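Long-range contacts in hypothetical protein (Bacteroides eggerthii, PDB 4JGL), which is of unknown function but adopts a streptavidin-like fold with two extra alpha helices and binds calcium in the crystal: residues 97-102 and 155-160; 62-67 and 89-94. All blocks are in the same frame, centred on the assembly; numbering follows the deposited sequence. Where two conformers were deposited one is given.

In the fold
Contacts 1 and 2 are neighbours on one antiparallel sheet, with their centres about 10 Å apart. Contact 2 pairs the opening of strand 64-75 with the end of strand 78-92. The chain then turns into strand 96-103, which contact 1 joins to the start of helix 158-165. A probable backbone hydrogen bond, Glu98 N to Val90 O at 2.8 Å, couples the two across adjacent strands, and a long, weak ion pair links Glu98 with Arg92. On the helix-covered face, Phe160 CZ reaches Ile67 CD1 at 3.6 Å in the conformer given. The calcium ligands Thr117, Cys120 and Ser123 belong to neither contact.

Contact 1: 97-102 and 155-160; sequences LEITIK and ERCAEF
Leu97, Ile99 and Ile101 point from strand 96-103 toward the start of helix 158-165, one of the two helices added to the streptavidin-like fold. Leu97 wedges CD1 between two residues, 3.6 Å from Cys157 SG and 3.8 Å from Arg156 CB. The Arg156 side chain runs crosswise to Leu97, and a bend at chi3 (-65°) sets its NE 3.8 Å from Leu97 CD1, which sits over one guanidinium face, offset toward its rim. That group is held by a salt bridge to Asp154 and a hydrogen bond to the Asp95 carbonyl. An alanine at Leu97 would remove CG and both methyls, probably opening a gap beside Cys157 SG and taking the apolar group from that guanidinium face. Cys157 is the N-cap residue, and the strand packs across the helix start on residues before and after it; Ile99 CD1 lies 3.8 Å from Cys157 CA. Further along, Ile99 and Glu159 lie alongside each other, running opposite ways. Glu159 has CG anti to the backbone N (chi1 -168°), and the extended chain beyond carries the carboxylate to Ile99. There OE1 and OE2 stand 3.4 and 3.3 Å from Ile99 O, all acceptors with no bond between them, a probably mildly repulsive contact.

Contact 2: 62-67 and 89-94; sequences RGAYGI and IVPRGG
Tyr65 and Ile89 form an antiparallel hydrogen-bonded pair where the hairpin of strands 64-75 and 78-92 opens, at the end away from its turn. Two backbone bonds close the pair: Tyr65 N donates to Ile89 O at 2.9 Å, and Ile89 N donates to Tyr65 O at 2.8 Å. Both are fairly straight, with N-H...O angles of 162° and 161°.

The Ile89 carbonyl carries more than this one bond. A water donates to it and also to Gly63 O, 2.9 Å from that oxygen, bridging the Gly63 loop carbonyl to the strand; Pro91 has no N-H with which to continue the direct pairing. Ala64 CA adds a CA-H...O contact to Ile89 O at 3.3 Å.

Pro91 packs its ring against Gly63 and Ala64, where strand 64-75 begins, with CG 3.4 Å from the carbonyl Gly63 O and CD 3.7 Å from Ala64 CA. The apolar contacts start beside it: Ala64 CB touches both Pro91 CD and Val90 CG2 with its single methyl. Further into the hairpin, Ile67 and Ile89 cross obliquely and meet through their CD1 methyls, 4.2 Å apart in the Ile67 conformer given; in Ile89, CG1 lies anti to the carbonyl carbon (chi1 -54°), on the side from which CD1 meets Ile67.

The Tyr65 ring has Gly63 O over the centre of one face, 4.2 Å above its plane, while its hydroxyl is hydrogen-bonded to Lys147 of helix 142-153. Leu151 of that helix packs against Tyr65, Ile67 and Ile89, covering this face of the sheet. On one flank strand 54-61 lies beside strand 64-75, with Met58 touching both Tyr65 and Ile67; on the other, strand 96-103 brings Leu97 and Ile99 against Ile89.

Contact 1: 97-102 and 155-160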
loop_
_atom_site.group_PDB
_atom_site.type_symbol
_atom_site.label_atom_id
_atom_site.label_comp_id
_atom_site.label_asym_id
_atom_site.label_seq_id
_atom_site.Cartn_x
_atom_site.Cartn_y
_atom_site.Cartn_z
ATOM N N LEU A 97 20.501 3.613 -4.966
ATOM C CA LEU A 97 19.107 3.327 -5.349
ATOM C C LEU A 97 18.747 4.107 -6.586
ATOM O O LEU A 97 19.054 5.290 -6.696
ATOM C CB LEU A 97 18.144 3.741 -4.259
ATOM C CG LEU A 97 18.299 3.095 -2.896
ATOM C CD1 LEU A 97 17.311 3.748 -1.954
ATOM C CD2 LEU A 97 18.127 1.597 -2.996
ATOM N N GLU A 98 18.095 3.442 -7.538
ATOM C CA GLU A 98 17.484 4.111 -8.657
ATOM C C GLU A 98 16.002 4.324 -8.340
ATOM O O GLU A 98 15.265 3.357 -8.119
ATOM C CB GLU A 98 17.614 3.282 -9.934
ATOM C CG GLU A 98 19.031 3.032 -10.366
ATOM C CD GLU A 98 19.135 2.170 -11.609
ATOM O OE1 GLU A 98 18.136 1.604 -12.082
ATOM O OE2 GLU A 98 20.251 2.018 -12.107
ATOM N N ILE A 99 15.558 5.568 -8.375
ATOM C CA ILE A 99 14.183 5.919 -8.065
ATOM C C ILE A 99 13.561 6.572 -9.293
ATOM O O ILE A 99 14.078 7.567 -9.812
ATOM C CB ILE A 99 14.063 6.826 -6.834
ATOM C CG1 ILE A 99 14.620 6.116 -5.601
ATOM C CG2 ILE A 99 12.618 7.195 -6.588
ATOM C CD1 ILE A 99 14.612 6.930 -4.319
ATOM N N THR A 100 12.471 5.983 -9.776
ATOM C CA THR A 100 11.772 6.491 -10.944
ATOM C C THR A 100 10.285 6.555 -10.654
ATOM O O THR A 100 9.775 5.782 -9.830
ATOM C CB THR A 100 12.041 5.662 -12.191
ATOM O OG1 THR A 100 11.618 4.319 -11.979
ATOM C CG2 THR A 100 13.502 5.696 -12.581
ATOM N N ILE A 101 9.610 7.470 -11.328
ATOM C CA ILE A 101 8.214 7.740 -11.093
ATOM C C ILE A 101 7.444 7.746 -12.415
ATOM O O ILE A 101 7.935 8.293 -13.407
ATOM C CB ILE A 101 8.043 9.081 -10.353
ATOM C CG1 ILE A 101 8.880 9.105 -9.057
ATOM C CG2 ILE A 101 6.589 9.374 -10.104
ATOM C CD1 ILE A 101 9.184 10.538 -8.516
ATOM N N LYS A 102 6.277 7.102 -12.427
ATOM C CA LYS A 102 5.380 7.031 -13.583
ATOM C C LYS A 102 3.975 7.425 -13.120
ATOM O O LYS A 102 3.574 7.115 -12.001
ATOM C CB LYS A 102 5.312 5.596 -14.155
ATOM C CG LYS A 102 6.605 5.033 -14.737
ATOM C CD LYS A 102 6.654 5.179 -16.253
ATOM C CE LYS A 102 7.402 4.020 -16.906
ATOM N NZ LYS A 102 7.115 3.895 -18.378
ATOM N N GLU A 155 18.207 8.442 3.776
ATOM C CA GLU A 155 18.848 9.588 3.110
ATOM C C GLU A 155 18.903 9.487 1.578
ATOM O O GLU A 155 18.960 10.511 0.883
ATOM C CB GLU A 155 20.270 9.805 3.667
ATOM N N ARG A 156 18.873 8.263 1.053
ATOM C CA ARG A 156 18.887 8.022 -0.396
ATOM C C ARG A 156 17.527 8.181 -1.093
ATOM O O ARG A 156 17.439 8.144 -2.338
ATOM C CB ARG A 156 19.384 6.607 -0.662
ATOM C CG ARG A 156 20.764 6.296 -0.056
ATOM C CD ARG A 156 21.074 4.834 -0.178
ATOM N NE ARG A 156 20.145 4.030 0.610
ATOM C CZ ARG A 156 20.084 2.705 0.601
ATOM N NH1 ARG A 156 20.890 1.987 -0.167
ATOM N NH2 ARG A 156 19.184 2.083 1.366
ATOM N N CYS A 157 16.462 8.344 -0.305
ATOM C CA CYS A 157 15.095 8.300 -0.825
ATOM C C CYS A 157 14.393 9.633 -0.874
ATOM O O CYS A 157 13.182 9.686 -0.974
ATOM C CB CYS A 157 14.257 7.327 -0.006
ATOM S SG CYS A 157 14.785 5.656 -0.259
ATOM N N ALA A 158 15.146 10.723 -0.866
ATOM C CA ALA A 158 14.538 12.037 -0.979
ATOM C C ALA A 158 13.577 12.190 -2.141
ATOM O O ALA A 158 12.531 12.793 -2.011
ATOM C CB ALA A 158 15.620 13.116 -1.056
ATOM N N GLU A 159 13.907 11.616 -3.290
ATOM C CA GLU A 159 13.040 11.720 -4.450
ATOM C C GLU A 159 11.654 11.145 -4.145
ATOM O O GLU A 159 10.628 11.656 -4.594
ATOM C CB GLU A 159 13.693 10.968 -5.605
ATOM C CG GLU A 159 13.091 11.195 -6.945
ATOM C CD GLU A 159 13.965 10.667 -8.095
ATOM O OE1 GLU A 159 15.114 10.207 -7.880
ATOM O OE2 GLU A 159 13.476 10.715 -9.236
ATOM N N PHE A 160 11.635 10.046 -3.386
ATOM C CA PHE A 160 10.373 9.427 -2.969
ATOM C C PHE A 160 9.650 10.226 -1.891
ATOM O O PHE A 160 8.465 10.489 -2.015
ATOM C CB PHE A 160 10.655 7.989 -2.516
ATOM C CG PHE A 160 9.478 7.263 -1.899
ATOM C CD1 PHE A 160 8.241 7.199 -2.522
ATOM C CD2 PHE A 160 9.639 6.607 -0.711
ATOM C CE1 PHE A 160 7.204 6.477 -1.966
ATOM C CE2 PHE A 160 8.600 5.891 -0.160
ATOM C CZ PHE A 160 7.379 5.856 -0.773
#

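Contact 2: 62-67 and 89-94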
loop_
_atom_site.group_PDB
_atom_site.type_symbol
_atom_site.label_atom_id
_atom_site.label_comp_id
_atom_site.label_asym_id
_atom_site.label_seq_id
_atom_site.Cartn_x
_atom_site.Cartn_y
_atom_site.Cartn_z
ATOM N N ARG A 62 12.498 -9.140 -5.367
ATOM C CA ARG A 62 13.929 -9.348 -5.099
ATOM C C ARG A 62 14.666 -8.104 -4.598
ATOM O O ARG A 62 15.775 -7.787 -5.050
ATOM C CB ARG A 62 14.606 -9.952 -6.315
ATOM C CG ARG A 62 14.715 -11.476 -6.186
ATOM C CD ARG A 62 15.463 -12.103 -7.350
ATOM N NE ARG A 62 15.116 -11.462 -8.610
ATOM C CZ ARG A 62 13.930 -11.540 -9.210
ATOM N NH1 ARG A 62 12.922 -12.243 -8.679
ATOM N NH2 ARG A 62 13.755 -10.895 -10.356
ATOM N N GLY A 63 14.054 -7.432 -3.627
ATOM C CA GLY A 63 14.633 -6.268 -2.985
ATOM C C GLY A 63 14.368 -4.915 -3.617
ATOM O O GLY A 63 14.669 -3.883 -3.012
ATOM N N ALA A 64 13.800 -4.920 -4.813
ATOM C CA ALA A 64 13.334 -3.705 -5.449
ATOM C C ALA A 64 11.902 -3.490 -4.983
ATOM O O ALA A 64 11.158 -4.455 -4.789
ATOM C CB ALA A 64 13.383 -3.817 -6.946
ATOM N N TYR A 65 11.524 -2.234 -4.814
ATOM C CA TYR A 65 10.171 -1.920 -4.363
ATOM C C TYR A 65 9.392 -1.188 -5.438
ATOM O O TYR A 65 9.917 -0.285 -6.114
ATOM C CB TYR A 65 10.165 -1.057 -3.124
ATOM C CG TYR A 65 10.822 -1.658 -1.918
ATOM C CD1 TYR A 65 10.669 -2.981 -1.599
ATOM C CD2 TYR A 65 11.551 -0.866 -1.058
ATOM C CE1 TYR A 65 11.294 -3.553 -0.475
ATOM C CE2 TYR A 65 12.147 -1.407 0.086
ATOM C CZ TYR A 65 12.015 -2.753 0.348
ATOM O OH TYR A 65 12.598 -3.325 1.464
ATOM N N GLY A 66 8.139 -1.587 -5.593
ATOM C CA GLY A 66 7.202 -0.919 -6.478
ATOM C C GLY A 66 6.067 -0.397 -5.620
ATOM O O GLY A 66 5.388 -1.168 -4.955
ATOM N N ILE A 67 5.908 0.908 -5.596
ATOM C CA ILE A 67 4.949 1.545 -4.715
ATOM C C ILE A 67 3.921 2.337 -5.503
ATOM O O ILE A 67 4.240 3.311 -6.194
ATOM C CB ILE A 67 5.633 2.450 -3.688
ATOM C CG1 ILE A 67 6.761 1.686 -2.988
ATOM C CG2 ILE A 67 4.593 2.973 -2.681
ATOM C CD1 ILE A 67 7.564 2.519 -2.049
ATOM N N ILE A 89 11.809 1.643 -6.892
ATOM C CA ILE A 89 13.032 1.849 -6.137
ATOM C C ILE A 89 13.906 0.614 -6.302
ATOM O O ILE A 89 13.556 -0.453 -5.801
ATOM C CB ILE A 89 12.770 2.116 -4.648
ATOM C CG1 ILE A 89 11.791 3.280 -4.496
ATOM C CG2 ILE A 89 14.082 2.387 -3.920
ATOM C CD1 ILE A 89 11.464 3.690 -3.061
ATOM N N VAL A 90 14.983 0.750 -7.062
ATOM C CA VAL A 90 15.779 -0.385 -7.496
ATOM C C VAL A 90 17.189 -0.275 -6.929
ATOM O O VAL A 90 17.908 0.642 -7.293
ATOM C CB VAL A 90 15.842 -0.485 -9.039
ATOM C CG1 VAL A 90 16.673 -1.676 -9.463
ATOM C CG2 VAL A 90 14.449 -0.596 -9.627
ATOM N N PRO A 91 17.598 -1.215 -6.065
ATOM C CA PRO A 91 18.964 -1.189 -5.564
ATOM C C PRO A 91 19.992 -1.503 -6.637
ATOM O O PRO A 91 19.768 -2.357 -7.495
ATOM C CB PRO A 91 18.962 -2.271 -4.479
ATOM C CG PRO A 91 17.568 -2.428 -4.073
ATOM C CD PRO A 91 16.741 -2.148 -5.313
ATOM N N ARG A 92 21.114 -0.794 -6.569
ATOM C CA ARG A 92 22.247 -1.045 -7.443
ATOM C C ARG A 92 23.532 -1.109 -6.617
ATOM O O ARG A 92 23.546 -0.796 -5.421
ATOM C CB ARG A 92 22.340 0.054 -8.492
ATOM C CG ARG A 92 21.200 0.063 -9.471
ATOM C CD ARG A 92 21.208 -1.172 -10.343
ATOM N NE ARG A 92 20.149 -1.152 -11.347
ATOM C CZ ARG A 92 19.521 -2.226 -11.807
ATOM N NH1 ARG A 92 19.826 -3.446 -11.365
ATOM N NH2 ARG A 92 18.570 -2.095 -12.722
ATOM N N GLY A 93 24.611 -1.510 -7.270
ATOM C CA GLY A 93 25.895 -1.684 -6.596
ATOM C C GLY A 93 26.313 -0.492 -5.761
ATOM O O GLY A 93 26.032 0.659 -6.107
ATOM N N GLY A 94 26.987 -0.778 -4.650
ATOM C CA GLY A 94 27.534 0.266 -3.791
ATOM C C GLY A 94 26.474 1.077 -3.073
ATOM O O GLY A 94 26.598 2.304 -2.947
HETATM O O HOH W 1 14.569 -1.039 -2.777
#